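Local coordinates for protein diol-dehydratase (Roseburia inulinivorans, PDB 5I2A) that probably acts as a B12-independent glycyl radical lyase that dehydrates 1,2-propanediol, at residues E45-P48 against V49-K53; S139-P143 against E144-A148; K593-D596 against A597-G601. All coordinates share one frame; numbering follows the deposited sequence.

Contact 1 of 3, residues E45-P48 against V49-K53; sequences EGQP and VVMRK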
ATOM      1  N   GLU A  45       6.360  -9.417 -11.910  1.00 15.98           N
ATOM      2  CA  GLU A  45       5.005  -9.498 -11.364  1.00 19.37           C
ATOM      3  C   GLU A  45       5.018 -10.343 -10.106  1.00 20.82           C
ATOM      4  O   GLU A  45       5.659 -11.388 -10.064  1.00 21.80           O
ATOM      5  CB  GLU A  45       4.026 -10.077 -12.396  1.00 21.59           C
ATOM      6  CG  GLU A  45       3.718  -9.090 -13.516  1.00 23.23           C
ATOM      7  CD  GLU A  45       2.840  -9.657 -14.612  1.00 31.99           C
ATOM      8  OE1 GLU A  45       2.521 -10.866 -14.592  1.00 36.29           O
ATOM      9  OE2 GLU A  45       2.448  -8.874 -15.494  1.00 29.59           O
ATOM     10  N   GLY A  46       4.356  -9.860  -9.064  1.00 20.72           N
ATOM     11  CA  GLY A  46       4.281 -10.596  -7.815  1.00 19.90           C
ATOM     12  C   GLY A  46       5.243 -10.082  -6.767  1.00 21.14           C
ATOM     13  O   GLY A  46       5.125 -10.427  -5.597  1.00 25.50           O
ATOM     14  N   GLN A  47       6.203  -9.263  -7.180  1.00 19.99           N
ATOM     15  CA  GLN A  47       7.171  -8.690  -6.254  1.00 16.25           C
ATOM     16  C   GLN A  47       6.685  -7.340  -5.706  1.00 16.40           C
ATOM     17  O   GLN A  47       5.784  -6.739  -6.278  1.00 17.02           O
ATOM     18  CB  GLN A  47       8.519  -8.536  -6.945  1.00 16.92           C
ATOM     19  CG  GLN A  47       9.205  -9.864  -7.246  1.00 19.57           C
ATOM     20  CD  GLN A  47      10.528  -9.669  -7.968  1.00 20.04           C
ATOM     21  OE1 GLN A  47      11.381  -8.902  -7.520  1.00 27.44           O
ATOM     22  NE2 GLN A  47      10.698 -10.350  -9.096  1.00 17.25           N
ATOM     23  N   PRO A  48       7.273  -6.869  -4.591  1.00 16.40           N
ATOM     24  CA  PRO A  48       6.821  -5.580  -4.057  1.00 14.53           C
ATOM     25  C   PRO A  48       7.067  -4.457  -5.058  1.00 19.09           C
ATOM     26  O   PRO A  48       8.066  -4.493  -5.783  1.00 16.16           O
ATOM     27  CB  PRO A  48       7.685  -5.387  -2.805  1.00 14.73           C
ATOM     28  CG  PRO A  48       8.205  -6.747  -2.473  1.00 16.14           C
ATOM     29  CD  PRO A  48       8.367  -7.435  -3.782  1.00 15.57           C
ATOM     30  N   VAL A  49       6.167  -3.483  -5.076  1.00 18.19           N
ATOM     31  CA  VAL A  49       6.214  -2.378  -6.023  1.00 16.81           C
ATOM     32  C   VAL A  49       7.589  -1.708  -6.095  1.00 13.97           C
ATOM     33  O   VAL A  49       8.123  -1.496  -7.175  1.00 15.92           O
ATOM     34  CB  VAL A  49       5.178  -1.291  -5.673  1.00 20.68           C
ATOM     35  CG1 VAL A  49       5.197  -0.214  -6.733  1.00 20.05           C
ATOM     36  CG2 VAL A  49       3.784  -1.892  -5.561  1.00 31.29           C
ATOM     37  N   VAL A  50       8.159  -1.376  -4.945  1.00 14.15           N
ATOM     38  CA  VAL A  50       9.373  -0.592  -4.966  1.00 18.38           C
ATOM     39  C   VAL A  50      10.535  -1.415  -5.546  1.00 17.12           C
ATOM     40  O   VAL A  50      11.431  -0.861  -6.178  1.00 17.78           O
ATOM     41  CB  VAL A  50       9.721  -0.032  -3.562  1.00 18.64           C
ATOM     42  CG1 VAL A  50      10.195  -1.130  -2.607  1.00 16.88           C
ATOM     43  CG2 VAL A  50      10.771   1.054  -3.688  1.00 14.80           C
ATOM     44  N   MET A  51      10.505  -2.732  -5.349  1.00 19.24           N
ATOM     45  CA  MET A  51      11.520  -3.607  -5.932  1.00 16.41           C
ATOM     46  C   MET A  51      11.323  -3.666  -7.445  1.00 14.85           C
ATOM     47  O   MET A  51      12.289  -3.651  -8.212  1.00 15.75           O
ATOM     48  CB  MET A  51      11.464  -5.013  -5.324  1.00 16.73           C
ATOM     49  CG  MET A  51      12.465  -5.995  -5.944  1.00 20.04           C
ATOM     50  SD  MET A  51      14.186  -5.435  -5.872  1.00 23.71           S
ATOM     51  CE  MET A  51      14.436  -5.302  -4.097  1.00 15.06           C
ATOM     52  N   ARG A  52      10.071  -3.698  -7.876  1.00 13.12           N
ATOM     53  CA  ARG A  52       9.795  -3.693  -9.305  1.00 15.61           C
ATOM     54  C   ARG A  52      10.291  -2.395  -9.956  1.00 18.33           C
ATOM     55  O   ARG A  52      10.801  -2.436 -11.077  1.00 18.75           O
ATOM     56  CB  ARG A  52       8.306  -3.892  -9.574  1.00 14.24           C
ATOM     57  CG  ARG A  52       7.764  -5.229  -9.018  1.00 16.73           C
ATOM     58  CD  ARG A  52       6.305  -5.430  -9.389  1.00 16.43           C
ATOM     59  NE  ARG A  52       6.125  -5.753 -10.800  1.00 16.58           N
ATOM     60  CZ  ARG A  52       4.961  -5.678 -11.438  1.00 17.97           C
ATOM     61  NH1 ARG A  52       3.875  -5.266 -10.800  1.00 16.61           N
ATOM     62  NH2 ARG A  52       4.879  -6.005 -12.719  1.00 17.50           N
ATOM     63  N   LYS A  53      10.159  -1.263  -9.257  1.00 14.21           N
ATOM     64  CA  LYS A  53      10.630   0.030  -9.798  1.00 16.33           C
ATOM     65  C   LYS A  53      12.157   0.035  -9.933  1.00 13.86           C
ATOM     66  O   LYS A  53      12.698   0.533 -10.917  1.00 17.14           O
ATOM     67  CB  LYS A  53      10.204   1.215  -8.912  1.00 15.94           C
ATOM     68  CG  LYS A  53       8.709   1.409  -8.714  1.00 17.14           C
ATOM     69  CD  LYS A  53       8.028   1.900  -9.950  1.00 16.91           C
ATOM     70  CE  LYS A  53       8.476   3.323 -10.270  1.00 16.19           C
ATOM     71  NZ  LYS A  53       7.992   3.708 -11.599  1.00 18.08           N
TER
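Pro48 O takes two backbone N-H groups at the start of helix 49-63: Arg52 N at 3.0 Å in a fairly straight bond (158° at the hydrogen) and Met51 N in a weak, strongly bent one. Pro48 is the N-cap of this helix, and the Arg52 side chain reaches back along the loop that leads into it. Its CG lies beside the backbone N, anti to the carbonyl carbon (chi1 -60°), which sets CG 3.3 Å from Pro48 O, and the extended next bond brings CD 3.4 Å from Gln47 O. A bend at chi3 then carries the guanidinium to Glu45, whose CA sits 3.6 Å above one face, toward its rim. Glu45 CG meets Arg52 NH2 at 3.4 Å, but the carboxylate stands almost perpendicular to the guanidinium and points elsewhere, with OE2 bonded to Tyr127 OH. Arg52 NE bonds Thr44 OG1 and NH2 bonds Phe41 O, both just upstream. With an alanine in place of Arg52, Phe41 O and Thr44 OG1 would lose these donors, and the loop at Glu45 would probably be freer to shift. Gln47 OE1 lies 3.5 Å from Met51 CG, the two side chains crossing at a slant.

Contact 2 of 3, residues S139-P143 against E144-A148; sequences SYMAP and ETLRA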
ATOM      1  N   SER A 139      -9.751   7.144  -9.604  0.53 13.76           N
ATOM      2  CA  SER A 139     -10.661   6.380  -8.755  0.53 15.64           C
ATOM      3  C   SER A 139     -10.692   6.926  -7.330  0.53 15.92           C
ATOM      4  O   SER A 139     -11.669   6.749  -6.622  0.53 16.28           O
ATOM      5  CB  SER A 139     -10.269   4.897  -8.738  0.53 15.36           C
ATOM      6  OG  SER A 139     -10.265   4.363 -10.047  0.53 14.05           O
ATOM      7  N   TYR A 140      -9.628   7.607  -6.918  1.00 13.74           N
ATOM      8  CA  TYR A 140      -9.564   8.141  -5.558  1.00 16.16           C
ATOM      9  C   TYR A 140     -10.151   9.559  -5.420  1.00 18.84           C
ATOM     10  O   TYR A 140     -10.168  10.109  -4.328  1.00 16.51           O
ATOM     11  CB  TYR A 140      -8.118   8.145  -5.058  1.00 10.92           C
ATOM     12  CG  TYR A 140      -7.663   6.885  -4.353  1.00 14.75           C
ATOM     13  CD1 TYR A 140      -8.483   6.226  -3.429  1.00 12.93           C
ATOM     14  CD2 TYR A 140      -6.391   6.376  -4.581  1.00 14.28           C
ATOM     15  CE1 TYR A 140      -8.031   5.088  -2.764  1.00 14.43           C
ATOM     16  CE2 TYR A 140      -5.943   5.244  -3.937  1.00 13.84           C
ATOM     17  CZ  TYR A 140      -6.751   4.604  -3.031  1.00 15.10           C
ATOM     18  OH  TYR A 140      -6.248   3.488  -2.395  1.00 17.43           O
ATOM     19  N   MET A 141     -10.615  10.147  -6.520  1.00 14.84           N
ATOM     20  CA  MET A 141     -11.165  11.500  -6.479  1.00 15.69           C
ATOM     21  C   MET A 141     -12.675  11.510  -6.232  1.00 15.96           C
ATOM     22  O   MET A 141     -13.394  10.735  -6.833  1.00 13.78           O
ATOM     23  CB  MET A 141     -10.867  12.238  -7.784  1.00 15.63           C
ATOM     24  CG  MET A 141      -9.396  12.413  -8.060  1.00 13.54           C
ATOM     25  SD  MET A 141      -9.073  13.279  -9.596  1.00 18.39           S
ATOM     26  CE  MET A 141      -7.285  13.149  -9.667  1.00 15.94           C
ATOM     27  N   ALA A 142     -13.148  12.404  -5.369  1.00 12.66           N
ATOM     28  CA  ALA A 142     -14.583  12.545  -5.138  1.00 15.79           C
ATOM     29  C   ALA A 142     -15.329  12.988  -6.401  1.00 17.57           C
ATOM     30  O   ALA A 142     -14.749  13.644  -7.266  1.00 15.86           O
ATOM     31  CB  ALA A 142     -14.839  13.517  -4.011  1.00 16.09           C
ATOM     32  N   PRO A 143     -16.615  12.598  -6.525  1.00 19.29           N
ATOM     33  CA  PRO A 143     -17.408  13.053  -7.674  1.00 18.14           C
ATOM     34  C   PRO A 143     -17.463  14.579  -7.765  1.00 16.04           C
ATOM     35  O   PRO A 143     -17.420  15.114  -8.861  1.00 16.30           O
ATOM     36  CB  PRO A 143     -18.799  12.474  -7.400  1.00 20.88           C
ATOM     37  CG  PRO A 143     -18.559  11.301  -6.504  1.00 20.78           C
ATOM     38  CD  PRO A 143     -17.379  11.693  -5.648  1.00 15.89           C
ATOM     39  N   GLU A 144     -17.550  15.257  -6.625  1.00 15.68           N
ATOM     40  CA  GLU A 144     -17.602  16.714  -6.611  1.00 18.54           C
ATOM     41  C   GLU A 144     -16.291  17.304  -7.150  1.00 17.18           C
ATOM     42  O   GLU A 144     -16.292  18.333  -7.810  1.00 17.58           O
ATOM     43  CB  GLU A 144     -17.893  17.239  -5.196  1.00 12.14           C
ATOM     44  CG  GLU A 144     -19.327  16.964  -4.700  1.00 15.84           C
ATOM     45  CD  GLU A 144     -19.534  15.551  -4.149  1.00 18.98           C
ATOM     46  OE1 GLU A 144     -18.653  14.683  -4.301  1.00 19.66           O
ATOM     47  OE2 GLU A 144     -20.589  15.310  -3.541  1.00 28.00           O
ATOM     48  N   THR A 145     -15.184  16.630  -6.861  1.00 16.79           N
ATOM     49  CA  THR A 145     -13.880  17.004  -7.381  1.00 15.81           C
ATOM     50  C   THR A 145     -13.816  16.882  -8.903  1.00 17.24           C
ATOM     51  O   THR A 145     -13.305  17.778  -9.587  1.00 15.45           O
ATOM     52  CB  THR A 145     -12.777  16.138  -6.749  1.00 15.02           C
ATOM     53  OG1 THR A 145     -12.828  16.282  -5.325  1.00 14.70           O
ATOM     54  CG2 THR A 145     -11.407  16.543  -7.259  1.00 10.70           C
ATOM     55  N   LEU A 146     -14.330  15.774  -9.432  1.00 14.53           N
ATOM     56  CA  LEU A 146     -14.362  15.590 -10.875  1.00 15.09           C
ATOM     57  C   LEU A 146     -15.209  16.690 -11.525  1.00 15.10           C
ATOM     58  O   LEU A 146     -14.873  17.181 -12.598  1.00 16.47           O
ATOM     59  CB  LEU A 146     -14.894  14.197 -11.240  1.00 16.86           C
ATOM     60  CG  LEU A 146     -14.048  13.011 -10.745  1.00 18.47           C
ATOM     61  CD1 LEU A 146     -14.729  11.665 -11.038  1.00 18.82           C
ATOM     62  CD2 LEU A 146     -12.667  13.054 -11.368  1.00 20.63           C
ATOM     63  N   ARG A 147     -16.297  17.072 -10.861  1.00 15.23           N
ATOM     64  CA  ARG A 147     -17.181  18.111 -11.375  1.00 18.55           C
ATOM     65  C   ARG A 147     -16.453  19.454 -11.426  1.00 16.64           C
ATOM     66  O   ARG A 147     -16.539  20.177 -12.415  1.00 17.15           O
ATOM     67  CB  ARG A 147     -18.455  18.233 -10.526  1.00 14.37           C
ATOM     68  CG  ARG A 147     -19.433  19.282 -11.042  1.00 20.64           C
ATOM     69  CD  ARG A 147     -20.709  19.342 -10.203  1.00 18.92           C
ATOM     70  NE  ARG A 147     -20.406  19.774  -8.847  1.00 19.01           N
ATOM     71  CZ  ARG A 147     -21.250  19.716  -7.820  1.00 22.04           C
ATOM     72  NH1 ARG A 147     -22.477  19.240  -7.981  1.00 23.41           N
ATOM     73  NH2 ARG A 147     -20.860  20.128  -6.622  1.00 20.83           N
ATOM     74  N   ALA A 148     -15.728  19.773 -10.362  1.00 15.34           N
ATOM     75  CA  ALA A 148     -14.986  21.030 -10.307  1.00 14.04           C
ATOM     76  C   ALA A 148     -13.970  21.120 -11.454  1.00 13.26           C
ATOM     77  O   ALA A 148     -13.782  22.176 -12.058  1.00 16.00           O
ATOM     78  CB  ALA A 148     -14.293  21.174  -8.955  1.00 15.67           C
TER
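Met141 CB, turned toward the first turn of helix 143-150, lies 4.1 Å from Leu146 CD2. With CG anti to the carbonyl carbon (chi1 -62°) the chain runs on extended, and SD passes Leu146 CD2 at 4.0 Å, the two side chains crossing at about a right angle; the end of the methionine then leads away from the turn, and the side chain packs on Ala513 and Ile514 of helix 489-521. The backbone here is a helix N-terminus, with Ala142 as N-cap: Leu146 N bonds Ala142 O at 3.1 Å, in the carbonyl plane, and Arg147 N bonds Pro143 O at 3.0 Å with the donor tilted 21° from the plane of the Pro143 carbonyl. Pro143, first residue of the helix, has no N-H and so needs no acceptor, as suits a proline in the first turn of a helix. Glu144 folds back alongside it through a bend at chi2 (81°), which brings OE1 to 3.5 Å from Pro143 CD and 4.0 Å from Ala142 CB. Thr145 sets its CB 3.2 Å from Ala142 O, and its OG1 shares Asn509 OD1 with Ala142 N. Both Ala142 and Glu144 also pack on Phe195 of the second subunit.

Contact 3 of 3, residues K593-D596 against A597-G601; sequences KGLD and ATTAG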
ATOM      1  N   LYS A 593     -19.187  43.170 -27.023  1.00 26.60           N
ATOM      2  CA  LYS A 593     -18.079  43.108 -27.975  1.00 23.36           C
ATOM      3  C   LYS A 593     -18.130  41.887 -28.892  1.00 24.71           C
ATOM      4  O   LYS A 593     -17.235  41.686 -29.706  1.00 29.20           O
ATOM      5  CB  LYS A 593     -16.739  43.125 -27.230  1.00 25.55           C
ATOM      6  CG  LYS A 593     -16.561  44.311 -26.296  1.00 20.24           C
ATOM      7  CD  LYS A 593     -16.250  45.581 -27.064  1.00 30.27           C
ATOM      8  CE  LYS A 593     -16.126  46.775 -26.124  1.00 34.63           C
ATOM      9  NZ  LYS A 593     -15.574  47.976 -26.816  1.00 37.49           N
ATOM     10  N   GLY A 594     -19.165  41.067 -28.765  1.00 23.27           N
ATOM     11  CA  GLY A 594     -19.272  39.884 -29.603  1.00 24.32           C
ATOM     12  C   GLY A 594     -19.066  38.584 -28.844  1.00 27.30           C
ATOM     13  O   GLY A 594     -18.291  38.523 -27.891  1.00 23.08           O
ATOM     14  N   LEU A 595     -19.770  37.540 -29.262  1.00 23.09           N
ATOM     15  CA  LEU A 595     -19.631  36.238 -28.628  1.00 25.00           C
ATOM     16  C   LEU A 595     -18.793  35.360 -29.530  1.00 26.65           C
ATOM     17  O   LEU A 595     -18.855  35.496 -30.747  1.00 32.08           O
ATOM     18  CB  LEU A 595     -20.998  35.616 -28.360  1.00 21.34           C
ATOM     19  CG  LEU A 595     -21.989  36.503 -27.605  1.00 26.17           C
ATOM     20  CD1 LEU A 595     -23.323  35.785 -27.462  1.00 29.27           C
ATOM     21  CD2 LEU A 595     -21.459  36.919 -26.230  1.00 23.57           C
ATOM     22  N   ASP A 596     -17.998  34.470 -28.947  1.00 22.66           N
ATOM     23  CA  ASP A 596     -16.991  33.751 -29.717  1.00 19.50           C
ATOM     24  C   ASP A 596     -17.303  32.267 -29.864  1.00 18.15           C
ATOM     25  O   ASP A 596     -18.353  31.805 -29.444  1.00 19.91           O
ATOM     26  CB  ASP A 596     -15.599  33.935 -29.080  1.00 25.17           C
ATOM     27  CG  ASP A 596     -15.521  33.398 -27.639  1.00 23.18           C
ATOM     28  OD1 ASP A 596     -16.467  32.735 -27.169  1.00 22.72           O
ATOM     29  OD2 ASP A 596     -14.500  33.642 -26.971  1.00 26.34           O
ATOM     30  N   ALA A 597     -16.357  31.530 -30.433  1.00 19.75           N
ATOM     31  CA  ALA A 597     -16.516  30.104 -30.673  1.00 19.66           C
ATOM     32  C   ALA A 597     -16.733  29.328 -29.374  1.00 24.64           C
ATOM     33  O   ALA A 597     -17.524  28.377 -29.332  1.00 24.76           O
ATOM     34  CB  ALA A 597     -15.311  29.564 -31.412  1.00 22.77           C
ATOM     35  N   THR A 598     -16.037  29.735 -28.315  1.00 19.22           N
ATOM     36  CA  THR A 598     -16.169  29.053 -27.028  1.00 20.02           C
ATOM     37  C   THR A 598     -17.594  29.221 -26.506  1.00 20.31           C
ATOM     38  O   THR A 598     -18.224  28.262 -26.080  1.00 22.74           O
ATOM     39  CB  THR A 598     -15.147  29.582 -25.985  1.00 18.79           C
ATOM     40  OG1 THR A 598     -13.821  29.340 -26.464  1.00 23.30           O
ATOM     41  CG2 THR A 598     -15.316  28.865 -24.650  1.00 17.33           C
ATOM     42  N   THR A 599     -18.114  30.438 -26.557  1.00 20.88           N
ATOM     43  CA  THR A 599     -19.476  30.661 -26.106  1.00 21.03           C
ATOM     44  C   THR A 599     -20.485  29.933 -27.015  1.00 22.19           C
ATOM     45  O   THR A 599     -21.451  29.341 -26.541  1.00 21.16           O
ATOM     46  CB  THR A 599     -19.789  32.146 -26.048  1.00 24.71           C
ATOM     47  OG1 THR A 599     -18.904  32.761 -25.110  1.00 24.89           O
ATOM     48  CG2 THR A 599     -21.229  32.380 -25.607  1.00 21.61           C
ATOM     49  N   ALA A 600     -20.229  29.953 -28.316  1.00 24.24           N
ATOM     50  CA  ALA A 600     -21.089  29.251 -29.262  1.00 25.53           C
ATOM     51  C   ALA A 600     -21.182  27.774 -28.889  1.00 25.21           C
ATOM     52  O   ALA A 600     -22.269  27.236 -28.755  1.00 26.95           O
ATOM     53  CB  ALA A 600     -20.572  29.413 -30.667  1.00 20.63           C
ATOM     54  N   GLY A 601     -20.029  27.140 -28.704  1.00 23.28           N
ATOM     55  CA  GLY A 601     -19.962  25.752 -28.287  1.00 22.07           C
ATOM     56  C   GLY A 601     -20.675  25.484 -26.972  1.00 27.14           C
ATOM     57  O   GLY A 601     -21.415  24.501 -26.863  1.00 27.41           O
TER
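Asp596 meets Thr599 chiefly through one carboxylate oxygen: Asp596 OD1 accepts from Thr599 N at 2.9 Å, in a bond of 167° at the hydrogen that reaches the oxygen nearly along its C-O bond. The Asp596 side chain can do this because CG stands between its own backbone N and carbonyl carbon (chi1 61°), which folds the carboxylate over the first turn. Thr599 OG1 also lies 3.2 Å from Asp596 OD1; the two side chains cross at about a right angle. This is the aspartate N-cap of helix 597-613, in which a side-chain acceptor serves a backbone N-H of the first turn, which lacks the usual i-4 helical partner. The ordinary helical bonding begins next to it, with Ala600 N on Asp596 O at 2.9 Å. The negative cap at this helix end would be expected to sit well with the helix dipole. The other carboxylate oxygen, OD2, turns to His716 ND1, so one aspartate joins the helix start to the loop that holds His716; Thr598 and Thr599 touch that histidine as well. The aliphatic side of Thr599 faces the loop before the cap, where its CG2 is 4.3 Å from Leu595 CB. Helix 620-632 packs here through Val630, which touches Leu595, Thr599 and Ala600.

From the N terminus the three contacts follow in series, none enclosing or crossing another, and each closes a short turn where a loop becomes a helix. Contact 1 joins the loop after helix 32-43 to helix 49-63 and packs against helix 200-233; contact 2 does the same between helices 133-139 and 143-150, against helix 489-521, and contact 3 starts helix 597-613 after the loop from helix 580-588. Contacts 1 and 2 have centres about 29 Å apart in the chain, yet the dimer brings them together: Pro48 of one subunit packs on Ser139 and Tyr140 of the other. Contact 3, with its centre about 28 Å from that of contact 2, touches no second subunit.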